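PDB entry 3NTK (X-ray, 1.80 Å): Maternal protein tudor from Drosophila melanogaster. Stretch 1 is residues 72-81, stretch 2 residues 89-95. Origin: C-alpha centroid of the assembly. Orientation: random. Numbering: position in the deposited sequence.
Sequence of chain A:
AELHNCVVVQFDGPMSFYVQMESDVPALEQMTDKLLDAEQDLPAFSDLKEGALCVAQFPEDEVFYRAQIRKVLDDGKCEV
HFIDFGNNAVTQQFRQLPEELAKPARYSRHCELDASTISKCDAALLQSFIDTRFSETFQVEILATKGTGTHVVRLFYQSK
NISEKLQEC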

# COMPACT_ATOMS: atom_id res chain seq x y z
N VAL A 72 -15.85 -3.73 11.51
CA VAL A 72 -15.90 -4.70 12.60
C VAL A 72 -16.97 -5.73 12.23
O VAL A 72 -18.15 -5.39 12.08
CB VAL A 72 -16.27 -4.03 13.94
CG1 VAL A 72 -16.42 -5.09 15.02
CG2 VAL A 72 -15.19 -3.02 14.33
N LEU A 73 -16.55 -6.98 12.08
CA LEU A 73 -17.47 -8.07 11.72
C LEU A 73 -17.80 -8.93 12.93
O LEU A 73 -17.46 -8.59 14.06
CB LEU A 73 -16.83 -8.94 10.63
CG LEU A 73 -16.28 -8.21 9.41
CD1 LEU A 73 -15.51 -9.19 8.54
CD2 LEU A 73 -17.41 -7.55 8.63
N ASP A 74 -18.46 -10.06 12.69
CA ASP A 74 -18.83 -10.95 13.78
C ASP A 74 -17.72 -11.93 14.13
O ASP A 74 -16.79 -12.15 13.35
CB ASP A 74 -20.10 -11.73 13.42
CG ASP A 74 -21.31 -10.83 13.24
OD1 ASP A 74 -21.33 -10.07 12.24
OD2 ASP A 74 -22.22 -10.87 14.09
N ASP A 75 -17.84 -12.53 15.32
CA ASP A 75 -16.87 -13.50 15.81
C ASP A 75 -15.46 -12.93 15.96
O ASP A 75 -14.47 -13.58 15.63
CB ASP A 75 -16.84 -14.71 14.87
CG ASP A 75 -18.19 -15.38 14.76
OD1 ASP A 75 -18.78 -15.69 15.82
OD2 ASP A 75 -18.67 -15.60 13.63
N GLY A 76 -15.38 -11.71 16.48
CA GLY A 76 -14.10 -11.07 16.69
C GLY A 76 -13.31 -10.81 15.42
O GLY A 76 -12.11 -10.54 15.47
N LYS A 77 -13.98 -10.88 14.27
CA LYS A 77 -13.31 -10.64 12.99
C LYS A 77 -13.40 -9.17 12.60
O LYS A 77 -14.36 -8.49 12.96
CB LYS A 77 -13.97 -11.46 11.87
CG LYS A 77 -13.85 -12.97 12.00
CD LYS A 77 -14.52 -13.62 10.80
CE LYS A 77 -14.41 -15.13 10.84
NZ LYS A 77 -15.00 -15.72 9.60
N CYS A 78 -12.40 -8.71 11.87
CA CYS A 78 -12.37 -7.33 11.40
C CYS A 78 -11.72 -7.28 10.03
O CYS A 78 -10.82 -8.06 9.72
CB CYS A 78 -11.54 -6.43 12.33
SG CYS A 78 -12.29 -5.98 13.90
N GLU A 79 -12.19 -6.35 9.19
CA GLU A 79 -11.57 -6.16 7.89
C GLU A 79 -10.56 -5.06 8.19
O GLU A 79 -10.93 -4.00 8.71
CB GLU A 79 -12.58 -5.66 6.86
CG GLU A 79 -11.99 -5.61 5.46
CD GLU A 79 -12.76 -4.69 4.52
OE1 GLU A 79 -14.00 -4.84 4.42
OE2 GLU A 79 -12.12 -3.83 3.89
N VAL A 80 -9.30 -5.31 7.89
CA VAL A 80 -8.28 -4.31 8.16
C VAL A 80 -7.54 -3.91 6.90
O VAL A 80 -7.58 -4.61 5.89
CB VAL A 80 -7.25 -4.81 9.19
CG1 VAL A 80 -7.95 -5.25 10.46
CG2 VAL A 80 -6.43 -5.96 8.60
N HIS A 81 -6.86 -2.78 6.98
CA HIS A 81 -6.05 -2.28 5.88
C HIS A 81 -4.63 -2.19 6.41
O HIS A 81 -4.37 -1.49 7.39
CB HIS A 81 -6.53 -0.89 5.45
CG HIS A 81 -5.74 -0.32 4.31
ND1 HIS A 81 -4.74 0.60 4.49
CD2 HIS A 81 -5.80 -0.57 2.99
CE1 HIS A 81 -4.20 0.89 3.32
NE2 HIS A 81 -4.83 0.19 2.39
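Stretch 2 (89-95) AVTQQFR

Stretch 2 runs back along stretch 1 as its antiparallel neighbour in a β-sheet. Strand 89-91 approaches strand 78-81 to 4.6 Å, with 131° between their N-to-C directions, a marked departure from the ideal 180°. The register pairs Cys78 with Thr91, Glu79 with Val90 and Val80 with Ala89. Two hydrogen-bonded pairs flank a close one: Cys78 N donates to Thr91 O (3.0 Å) and Thr91 N to Cys78 O (3.0 Å), while Val80 N donates to Ala89 O (2.8 Å, nearly linear) and Ala89 N to Val80 O (3.0 Å). Between them, Glu79 CA and Val90 CA come within 4.2 Å.

The pleat sends Cys78, Val80, Ala89 and Thr91 to one face. There Phe94, pointing toward stretch 1 after the chain has left strand 89-91, supplies the large bump. Its tip meets the small Cys78 side chain, CZ lying 3.4 Å from Cys78 CB, and Cys78 SG lies obliquely, 4.7 Å from the centroid of the Phe94 ring. Val80 CG1 packs at the ring edge, 3.8 Å from Phe94 CE2, and also touches Thr91 CG2 at 4.0 Å. Small Cys78 leaves room for the ring's tip, while Val80 CG1 and Gly76 O, the latter 3.5 Å from Phe94 CE1, border its edge.

On the other face, Val90 fills the space beside the turn: its CG1 lies 3.9 Å from Leu73 CD1 and 4.1 Å from Lys77 CB, so even a lysine contributes its apolar stem.

Asp74 to Lys77 form a type I' turn, where Gly76, at positive phi, suits the backbone well. Gln92 reaches this turn with the amide at the end of its long side chain: NE2 donates to Asp75 O (2.9 Å) and lies 3.5 Å from Lys77 CG. Beside it, one water bridges the backbones, donating to Gly76 O (2.7 Å) and to Gln92 O (2.8 Å).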

# COMPACT_ATOMS: atom_id res chain seq x y z
N ALA A 89 -7.56 -7.24 4.37
CA ALA A 89 -7.82 -8.64 4.68
C ALA A 89 -8.63 -8.75 5.95
O ALA A 89 -8.64 -7.83 6.78
CB ALA A 89 -6.50 -9.37 4.85
N VAL A 90 -9.34 -9.86 6.09
CA VAL A 90 -10.15 -10.11 7.28
C VAL A 90 -9.27 -10.93 8.21
O VAL A 90 -8.65 -11.91 7.78
CB VAL A 90 -11.41 -10.93 6.93
CG1 VAL A 90 -12.19 -11.25 8.20
CG2 VAL A 90 -12.28 -10.16 5.95
N THR A 91 -9.20 -10.53 9.47
CA THR A 91 -8.38 -11.24 10.44
C THR A 91 -9.03 -11.26 11.82
O THR A 91 -9.99 -10.54 12.07
CB THR A 91 -6.98 -10.59 10.56
OG1 THR A 91 -6.17 -11.35 11.47
CG2 THR A 91 -7.09 -9.16 11.05
N GLN A 92 -8.51 -12.10 12.71
CA GLN A 92 -9.04 -12.21 14.07
C GLN A 92 -7.94 -11.97 15.09
O GLN A 92 -8.20 -11.92 16.29
CB GLN A 92 -9.60 -13.61 14.31
CG GLN A 92 -10.80 -13.98 13.47
CD GLN A 92 -11.36 -15.35 13.83
OE1 GLN A 92 -10.65 -16.35 13.75
NE2 GLN A 92 -12.62 -15.39 14.23
N GLN A 93 -6.71 -11.80 14.62
CA GLN A 93 -5.58 -11.61 15.52
C GLN A 93 -5.10 -10.16 15.56
O GLN A 93 -4.56 -9.65 14.58
CB GLN A 93 -4.43 -12.53 15.11
CG GLN A 93 -4.81 -14.01 15.02
CD GLN A 93 -5.44 -14.52 16.31
OE1 GLN A 93 -5.02 -14.16 17.41
NE2 GLN A 93 -6.45 -15.39 16.18
N PHE A 94 -5.29 -9.51 16.71
CA PHE A 94 -4.88 -8.13 16.87
C PHE A 94 -4.06 -7.94 18.13
O PHE A 94 -4.38 -8.50 19.19
CB PHE A 94 -6.09 -7.20 16.96
CG PHE A 94 -7.15 -7.49 15.94
CD1 PHE A 94 -8.15 -8.42 16.19
CD2 PHE A 94 -7.14 -6.84 14.72
CE1 PHE A 94 -9.13 -8.70 15.24
CE2 PHE A 94 -8.11 -7.11 13.75
CZ PHE A 94 -9.11 -8.04 14.02
N ARG A 95 -3.00 -7.14 18.01
CA ARG A 95 -2.16 -6.85 19.16
C ARG A 95 -1.99 -5.34 19.23
O ARG A 95 -2.17 -4.64 18.23
CB ARG A 95 -0.82 -7.56 19.03
CG ARG A 95 -1.01 -9.08 18.97
CD ARG A 95 0.28 -9.85 19.00
NE ARG A 95 0.01 -11.28 18.89
CZ ARG A 95 0.95 -12.21 18.82
NH1 ARG A 95 2.23 -11.87 18.84
NH2 ARG A 95 0.60 -13.49 18.69
O HOH W 1 -10.70 -11.52 17.54